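Local coordinates for protein apical membrane antigen AMA1 (PDB 4YIV) that takes part in host cell invasion as a component of the moving junction formed between the apical tip of the Toxoplasma parasite and the target host cell, at residues E82-E87 / L171-Q176. Numbering follows the deposited sequence.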
loop_
_atom_site.group_PDB
_atom_site.type_symbol
_atom_site.label_atom_id
_atom_site.label_comp_id
_atom_site.label_asym_id
_atom_site.label_seq_id
_atom_site.Cartn_x
_atom_site.Cartn_y
_atom_site.Cartn_z
ATOM N N GLU A 82 -4.870 18.423 -5.476
ATOM C CA GLU A 82 -5.333 19.554 -6.279
ATOM C C GLU A 82 -5.375 19.162 -7.760
ATOM O O GLU A 82 -4.591 18.313 -8.209
ATOM C CB GLU A 82 -4.412 20.782 -6.082
ATOM C CG GLU A 82 -4.370 21.317 -4.667
ATOM C CD GLU A 82 -5.407 22.388 -4.383
ATOM O OE1 GLU A 82 -5.916 22.421 -3.242
ATOM O OE2 GLU A 82 -5.699 23.210 -5.281
ATOM N N ASP A 83 -6.285 19.780 -8.517
ATOM C CA ASP A 83 -6.336 19.645 -9.967
ATOM C C ASP A 83 -4.993 19.866 -10.670
ATOM O O ASP A 83 -4.220 20.760 -10.273
ATOM C CB ASP A 83 -7.327 20.671 -10.550
ATOM C CG ASP A 83 -8.779 20.205 -10.508
ATOM O OD1 ASP A 83 -9.059 19.068 -10.085
ATOM O OD2 ASP A 83 -9.653 20.989 -10.926
ATOM N N VAL A 84 -4.721 19.088 -11.722
ATOM C CA VAL A 84 -3.682 19.472 -12.678
ATOM C C VAL A 84 -3.995 20.885 -13.190
ATOM O O VAL A 84 -5.158 21.257 -13.360
ATOM C CB VAL A 84 -3.558 18.498 -13.875
ATOM C CG1 VAL A 84 -3.136 17.106 -13.340
ATOM C CG2 VAL A 84 -4.852 18.399 -14.652
ATOM N N PRO A 85 -2.952 21.675 -13.428
ATOM C CA PRO A 85 -3.152 23.082 -13.788
ATOM C C PRO A 85 -3.611 23.245 -15.202
ATOM O O PRO A 85 -3.281 22.436 -16.076
ATOM C CB PRO A 85 -1.752 23.691 -13.608
ATOM C CG PRO A 85 -0.825 22.579 -13.925
ATOM C CD PRO A 85 -1.521 21.338 -13.323
ATOM N N THR A 86 -4.366 24.305 -15.440
ATOM C CA THR A 86 -4.734 24.678 -16.807
ATOM C C THR A 86 -3.571 25.446 -17.409
ATOM O O THR A 86 -2.706 25.902 -16.672
ATOM C CB THR A 86 -5.964 25.577 -16.824
ATOM O OG1 THR A 86 -5.621 26.819 -16.186
ATOM C CG2 THR A 86 -7.137 24.907 -16.079
ATOM N N GLU A 87 -3.570 25.639 -18.724
ATOM C CA GLU A 87 -2.531 26.451 -19.354
ATOM C C GLU A 87 -2.475 27.851 -18.734
ATOM O O GLU A 87 -1.394 28.376 -18.447
ATOM C CB GLU A 87 -2.752 26.548 -20.860
ATOM C CG GLU A 87 -1.682 27.361 -21.561
ATOM C CD GLU A 87 -0.272 26.940 -21.139
ATOM O OE1 GLU A 87 0.454 27.771 -20.517
ATOM O OE2 GLU A 87 0.092 25.766 -21.418
ATOM N N LEU A 171 -6.211 10.169 -10.561
ATOM C CA LEU A 171 -5.004 10.962 -10.767
ATOM C C LEU A 171 -4.533 10.922 -12.213
ATOM O O LEU A 171 -4.021 9.918 -12.688
ATOM C CB LEU A 171 -3.873 10.462 -9.864
ATOM C CG LEU A 171 -4.152 10.438 -8.365
ATOM C CD1 LEU A 171 -2.876 10.109 -7.631
ATOM C CD2 LEU A 171 -4.760 11.765 -7.848
ATOM N N TYR A 172 -4.709 12.031 -12.900
ATOM C CA TYR A 172 -4.185 12.202 -14.244
ATOM C C TYR A 172 -2.655 12.070 -14.290
ATOM O O TYR A 172 -2.107 11.578 -15.269
ATOM C CB TYR A 172 -4.616 13.547 -14.771
ATOM C CG TYR A 172 -4.163 13.821 -16.191
ATOM C CD1 TYR A 172 -4.827 13.255 -17.273
ATOM C CD2 TYR A 172 -3.063 14.621 -16.442
ATOM C CE1 TYR A 172 -4.427 13.497 -18.555
ATOM C CE2 TYR A 172 -2.645 14.874 -17.736
ATOM C CZ TYR A 172 -3.338 14.305 -18.789
ATOM O OH TYR A 172 -2.942 14.531 -20.084
ATOM N N VAL A 173 -1.974 12.504 -13.230
ATOM C CA VAL A 173 -0.529 12.295 -13.104
ATOM C C VAL A 173 -0.304 10.976 -12.383
ATOM O O VAL A 173 -0.637 10.852 -11.219
ATOM C CB VAL A 173 0.153 13.447 -12.348
ATOM C CG1 VAL A 173 1.645 13.202 -12.193
ATOM C CG2 VAL A 173 -0.048 14.745 -13.070
ATOM N N SER A 174 0.235 9.986 -13.090
ATOM C CA SER A 174 0.444 8.670 -12.523
ATOM C C SER A 174 1.878 8.536 -12.064
ATOM O O SER A 174 2.267 7.524 -11.512
ATOM C CB SER A 174 0.114 7.597 -13.548
ATOM O OG SER A 174 0.870 7.895 -14.705
ATOM N N MET A 175 2.689 9.565 -12.303
ATOM C CA MET A 175 4.057 9.559 -11.760
ATOM C C MET A 175 3.999 9.589 -10.251
ATOM O O MET A 175 3.050 10.133 -9.668
ATOM C CB MET A 175 4.869 10.763 -12.258
ATOM C CG MET A 175 5.013 10.787 -13.766
ATOM S SD MET A 175 6.163 12.074 -14.307
ATOM C CE MET A 175 5.198 13.565 -14.045
ATOM N N GLN A 176 5.006 8.991 -9.623
ATOM C CA GLN A 176 5.057 8.923 -8.161
ATOM C C GLN A 176 6.361 9.446 -7.524
ATOM O O GLN A 176 6.395 9.794 -6.326
ATOM C CB GLN A 176 4.816 7.490 -7.743
ATOM C CG GLN A 176 3.341 7.069 -7.990
ATOM C CD GLN A 176 3.239 5.577 -8.310
ATOM O OE1 GLN A 176 3.423 4.715 -7.444
ATOM N NE2 GLN A 176 3.047 5.272 -9.585
#
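Val84 meets Tyr172 and Val173 through a single methyl group. Its CG1 stands anti to the carbonyl carbon (chi1 -63°), which carries this branch across to the other loop, where it lies 3.9 Å from Val173 CG2 and 4.0 Å from Tyr172 CD2. The methyl approaches the phenol ring obliquely, near CD2, and the two side chains cross at about a right angle. Tyr172 CB, 4.1 Å from Val84 CG1, adds a third carbon to the seat of the methyl. With CG anti to the backbone N (chi1 -178°), Tyr172 brings CD2 as well as CB near this methyl; Phe105 meets the ring with the planes inclined at about 70°. Val173 offers only its CG2 branch to Val84, and its side chain also packs on Phe101.

No hydrogen bond joins 82-87 to 171-176, and the buried surface comes to just 103 Å². Both instead bond to adjacent residues: Val84 pairs through its backbone with Asn102, and Val173 with Phe101. Asp83 is held beside this contact by a salt bridge to Arg112. Farther along 171-176, Gln176 NE2 donates an almost straight bond to Ser174 O, 3.1 Å long, with the acceptor close to the amide plane.

The arrangement is a small apolar contact between two irregular loops: one leads into helix 87-93, where Thr86 is the N-cap, and the other follows strand 167-170, so that Val84 packs the approach to the helix against the loop leaving the antiparallel sheet of a PAN-type domain in the AMA1 ectodomain.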